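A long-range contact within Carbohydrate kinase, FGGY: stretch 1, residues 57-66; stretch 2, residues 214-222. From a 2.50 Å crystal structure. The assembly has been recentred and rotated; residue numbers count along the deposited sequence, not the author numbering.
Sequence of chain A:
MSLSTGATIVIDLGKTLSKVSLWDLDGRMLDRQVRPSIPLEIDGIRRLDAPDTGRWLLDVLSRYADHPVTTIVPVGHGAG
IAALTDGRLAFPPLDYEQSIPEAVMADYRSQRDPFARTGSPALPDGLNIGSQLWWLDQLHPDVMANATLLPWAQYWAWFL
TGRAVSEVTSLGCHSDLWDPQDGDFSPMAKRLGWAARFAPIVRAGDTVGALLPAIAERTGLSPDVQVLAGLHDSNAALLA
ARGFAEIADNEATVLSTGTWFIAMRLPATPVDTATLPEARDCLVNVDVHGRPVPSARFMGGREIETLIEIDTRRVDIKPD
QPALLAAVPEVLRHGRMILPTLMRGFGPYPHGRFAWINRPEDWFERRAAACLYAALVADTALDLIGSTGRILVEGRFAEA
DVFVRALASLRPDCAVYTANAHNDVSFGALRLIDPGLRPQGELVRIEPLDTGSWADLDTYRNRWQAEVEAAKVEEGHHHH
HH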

# COMPACT_ATOMS: atom_id res chain seq x y z
N LEU A 57 19.14 -12.53 5.11
CA LEU A 57 17.96 -13.39 5.20
C LEU A 57 18.29 -14.87 5.00
O LEU A 57 17.43 -15.73 5.21
CB LEU A 57 16.85 -12.92 4.26
CG LEU A 57 16.63 -13.57 2.90
CD1 LEU A 57 15.61 -14.68 3.02
CD2 LEU A 57 16.14 -12.52 1.91
N LEU A 58 19.52 -15.18 4.61
CA LEU A 58 20.00 -16.56 4.64
C LEU A 58 20.51 -16.89 6.04
O LEU A 58 20.51 -18.05 6.45
CB LEU A 58 21.08 -16.80 3.59
CG LEU A 58 20.56 -17.21 2.21
CD1 LEU A 58 21.70 -17.57 1.27
CD2 LEU A 58 19.58 -18.38 2.33
N ASP A 59 20.95 -15.86 6.76
CA ASP A 59 21.32 -16.00 8.17
C ASP A 59 20.09 -16.32 8.99
O ASP A 59 19.99 -17.39 9.60
CB ASP A 59 21.94 -14.70 8.69
CG ASP A 59 23.29 -14.41 8.09
OD1 ASP A 59 23.91 -15.35 7.54
OD2 ASP A 59 23.74 -13.24 8.17
N VAL A 60 19.14 -15.39 9.01
CA VAL A 60 17.94 -15.52 9.82
C VAL A 60 17.15 -16.78 9.47
O VAL A 60 16.54 -17.40 10.35
CB VAL A 60 17.04 -14.27 9.70
CG1 VAL A 60 16.86 -13.89 8.25
CG2 VAL A 60 15.70 -14.50 10.38
N LEU A 61 17.17 -17.17 8.20
CA LEU A 61 16.52 -18.41 7.78
C LEU A 61 17.17 -19.62 8.44
O LEU A 61 16.50 -20.60 8.77
CB LEU A 61 16.55 -18.56 6.26
CG LEU A 61 15.46 -17.83 5.46
CD1 LEU A 61 15.50 -18.29 4.02
CD2 LEU A 61 14.09 -18.09 6.06
N SER A 62 18.49 -19.55 8.62
CA SER A 62 19.22 -20.63 9.27
C SER A 62 18.71 -20.85 10.69
O SER A 62 18.72 -21.97 11.19
CB SER A 62 20.72 -20.32 9.30
OG SER A 62 21.28 -20.35 7.99
N ARG A 63 18.27 -19.77 11.33
CA ARG A 63 17.81 -19.83 12.71
C ARG A 63 16.59 -20.71 12.92
O ARG A 63 16.38 -21.26 14.00
CB ARG A 63 17.54 -18.42 13.24
CG ARG A 63 18.74 -17.49 13.18
CD ARG A 63 18.55 -16.25 14.04
NE ARG A 63 19.72 -15.38 14.01
CZ ARG A 63 19.88 -14.37 13.15
NH1 ARG A 63 20.98 -13.64 13.19
NH2 ARG A 63 18.94 -14.10 12.26
N TYR A 64 15.78 -20.87 11.87
CA TYR A 64 14.54 -21.64 11.99
C TYR A 64 14.67 -23.03 11.38
O TYR A 64 13.72 -23.55 10.80
CB TYR A 64 13.38 -20.89 11.31
CG TYR A 64 13.27 -19.43 11.69
CD1 TYR A 64 12.74 -19.04 12.91
CD2 TYR A 64 13.68 -18.44 10.81
CE1 TYR A 64 12.63 -17.71 13.25
CE2 TYR A 64 13.58 -17.10 11.14
CZ TYR A 64 13.05 -16.74 12.36
OH TYR A 64 12.95 -15.41 12.70
N ALA A 65 15.84 -23.64 11.52
CA ALA A 65 16.09 -24.96 10.94
C ALA A 65 15.49 -26.10 11.76
O ALA A 65 15.27 -27.19 11.25
CB ALA A 65 17.58 -25.18 10.73
N ASP A 66 15.23 -25.84 13.04
CA ASP A 66 14.67 -26.85 13.93
C ASP A 66 13.16 -26.97 13.77
O ASP A 66 12.53 -27.86 14.34
CB ASP A 66 15.00 -26.54 15.39
CG ASP A 66 16.38 -27.02 15.79
OD1 ASP A 66 17.26 -27.14 14.91
OD2 ASP A 66 16.59 -27.27 17.00
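Stretch 2 214-222: AIAERTGLS

This is a compact helix-end packing, in which the C-terminal part of one helix and the turn that follows it rest across the last turns of another, with a small serine-to-threonine approach at the centre and leucines around it. Stretch 2 comes in as a helix that began earlier in the chain, reaches its closest backbone approach around Thr219, and leaves helical geometry at Gly220. Its axis crosses that of helix 57-63 at -63°, the N-to-C directions being 63° apart and so neither parallel nor antiparallel, with a closest approach of 9.0 Å, so the two segments meet over a short patch and bury 447 Å² in all.

The register is set where Ser62 CA and Thr219 CA stand only 4.0 Å apart. So close an approach brings backbone against backbone: Ser62 CA lies 3.4 Å from Thr219 O, in a nearly straight CA-H...O contact with an angle of 168° at the hydrogen. The same carbonyl, Thr219 O, is 3.4 Å from Ala65 CB, a methyl beside the turn. Ser62 OG lies 2.8 Å from Arg218 O and 2.9 Å from Leu58 O in its own helix; both are within reach of its single proton, and the geometry does not choose between them.

On the side of the preceding helical turn, Leu58 points toward stretch 2 in an m, t rotamer. Leu58 CD2 is the methyl nearer Thr219 and Ile215, packing 3.5 Å from Thr219 CG2 and reaching Ile215 CG2 at 4.5 Å, and Leu58 CD1, the one nearer Arg218, touches Arg218 CD at 3.4 Å. Arg218 leaves its backbone sideways, but the end of its side chain comes nearer to stretch 1; Leu58 CB covers one face of its guanidinium and Ser62 OG lies at the edge, near the guanidinium plane.

Gly220 suits this exit. Its phi of 71° by itself favours glycine, and an ideal CB here would point toward stretch 1 and sit a tight 3.1 Å from Ala65 CB. The chain then extends at Leu221 (phi/psi -87/152), whose amide is held by Thr219, two residues back: Leu221 N donates to Thr219 OG1 at 3.1 Å. The end of the Leu221 side chain comes back to stretch 1, with Leu221 CD2 3.5 Å from Tyr64 O and Leu221 CD1 4.4 Å from Leu61 CD2.

The rule to read here is economy at the crossing: small residues, Ser62, Ala65 and Gly220, lie where the backbones come close, the glycine takes the positive phi at the turn, and leucines from both stretches fill the space around them.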

# COMPACT_ATOMS: atom_id res chain seq x y z
N ALA A 214 20.96 -26.11 -2.97
CA ALA A 214 22.08 -25.34 -2.44
C ALA A 214 21.63 -24.37 -1.35
O ALA A 214 22.43 -23.97 -0.51
CB ALA A 214 22.79 -24.59 -3.55
N ILE A 215 20.36 -24.00 -1.38
CA ILE A 215 19.80 -23.11 -0.37
C ILE A 215 19.24 -23.87 0.83
O ILE A 215 19.49 -23.50 1.98
CB ILE A 215 18.72 -22.17 -0.96
CG1 ILE A 215 19.38 -20.92 -1.53
CG2 ILE A 215 17.71 -21.78 0.10
CD1 ILE A 215 18.42 -19.79 -1.77
N ALA A 216 18.47 -24.92 0.56
CA ALA A 216 17.94 -25.77 1.62
C ALA A 216 19.08 -26.18 2.54
O ALA A 216 18.88 -26.44 3.73
CB ALA A 216 17.26 -27.00 1.03
N GLU A 217 20.28 -26.23 1.98
CA GLU A 217 21.47 -26.66 2.69
C GLU A 217 21.87 -25.68 3.79
O GLU A 217 21.70 -25.96 4.98
CB GLU A 217 22.64 -26.83 1.72
CG GLU A 217 23.70 -27.79 2.22
CD GLU A 217 23.12 -29.15 2.56
OE1 GLU A 217 22.08 -29.51 1.98
OE2 GLU A 217 23.71 -29.85 3.42
N ARG A 218 22.42 -24.54 3.39
CA ARG A 218 22.99 -23.58 4.32
C ARG A 218 21.97 -22.92 5.24
O ARG A 218 22.34 -22.12 6.11
CB ARG A 218 23.79 -22.53 3.57
CG ARG A 218 23.16 -22.12 2.25
CD ARG A 218 23.07 -20.61 2.14
NE ARG A 218 24.31 -19.92 2.48
CZ ARG A 218 24.63 -19.51 3.71
NH1 ARG A 218 23.81 -19.72 4.72
NH2 ARG A 218 25.78 -18.89 3.92
N THR A 219 20.69 -23.23 5.05
CA THR A 219 19.66 -22.76 5.97
C THR A 219 19.20 -23.91 6.85
O THR A 219 18.57 -23.70 7.88
CB THR A 219 18.44 -22.19 5.22
OG1 THR A 219 17.65 -23.27 4.70
CG2 THR A 219 18.88 -21.29 4.08
N GLY A 220 19.52 -25.12 6.42
CA GLY A 220 19.14 -26.31 7.16
C GLY A 220 17.65 -26.56 7.08
O GLY A 220 17.09 -27.31 7.88
N LEU A 221 16.99 -25.92 6.11
CA LEU A 221 15.58 -26.15 5.86
C LEU A 221 15.41 -27.32 4.90
O LEU A 221 16.29 -27.60 4.09
CB LEU A 221 14.91 -24.90 5.29
CG LEU A 221 14.77 -23.70 6.23
CD1 LEU A 221 14.30 -22.48 5.46
CD2 LEU A 221 13.80 -24.02 7.37
N SER A 222 14.28 -28.02 5.01
CA SER A 222 14.03 -29.18 4.17
C SER A 222 13.94 -28.78 2.70
O SER A 222 13.39 -27.73 2.37
CB SER A 222 12.74 -29.88 4.60
OG SER A 222 12.36 -30.85 3.65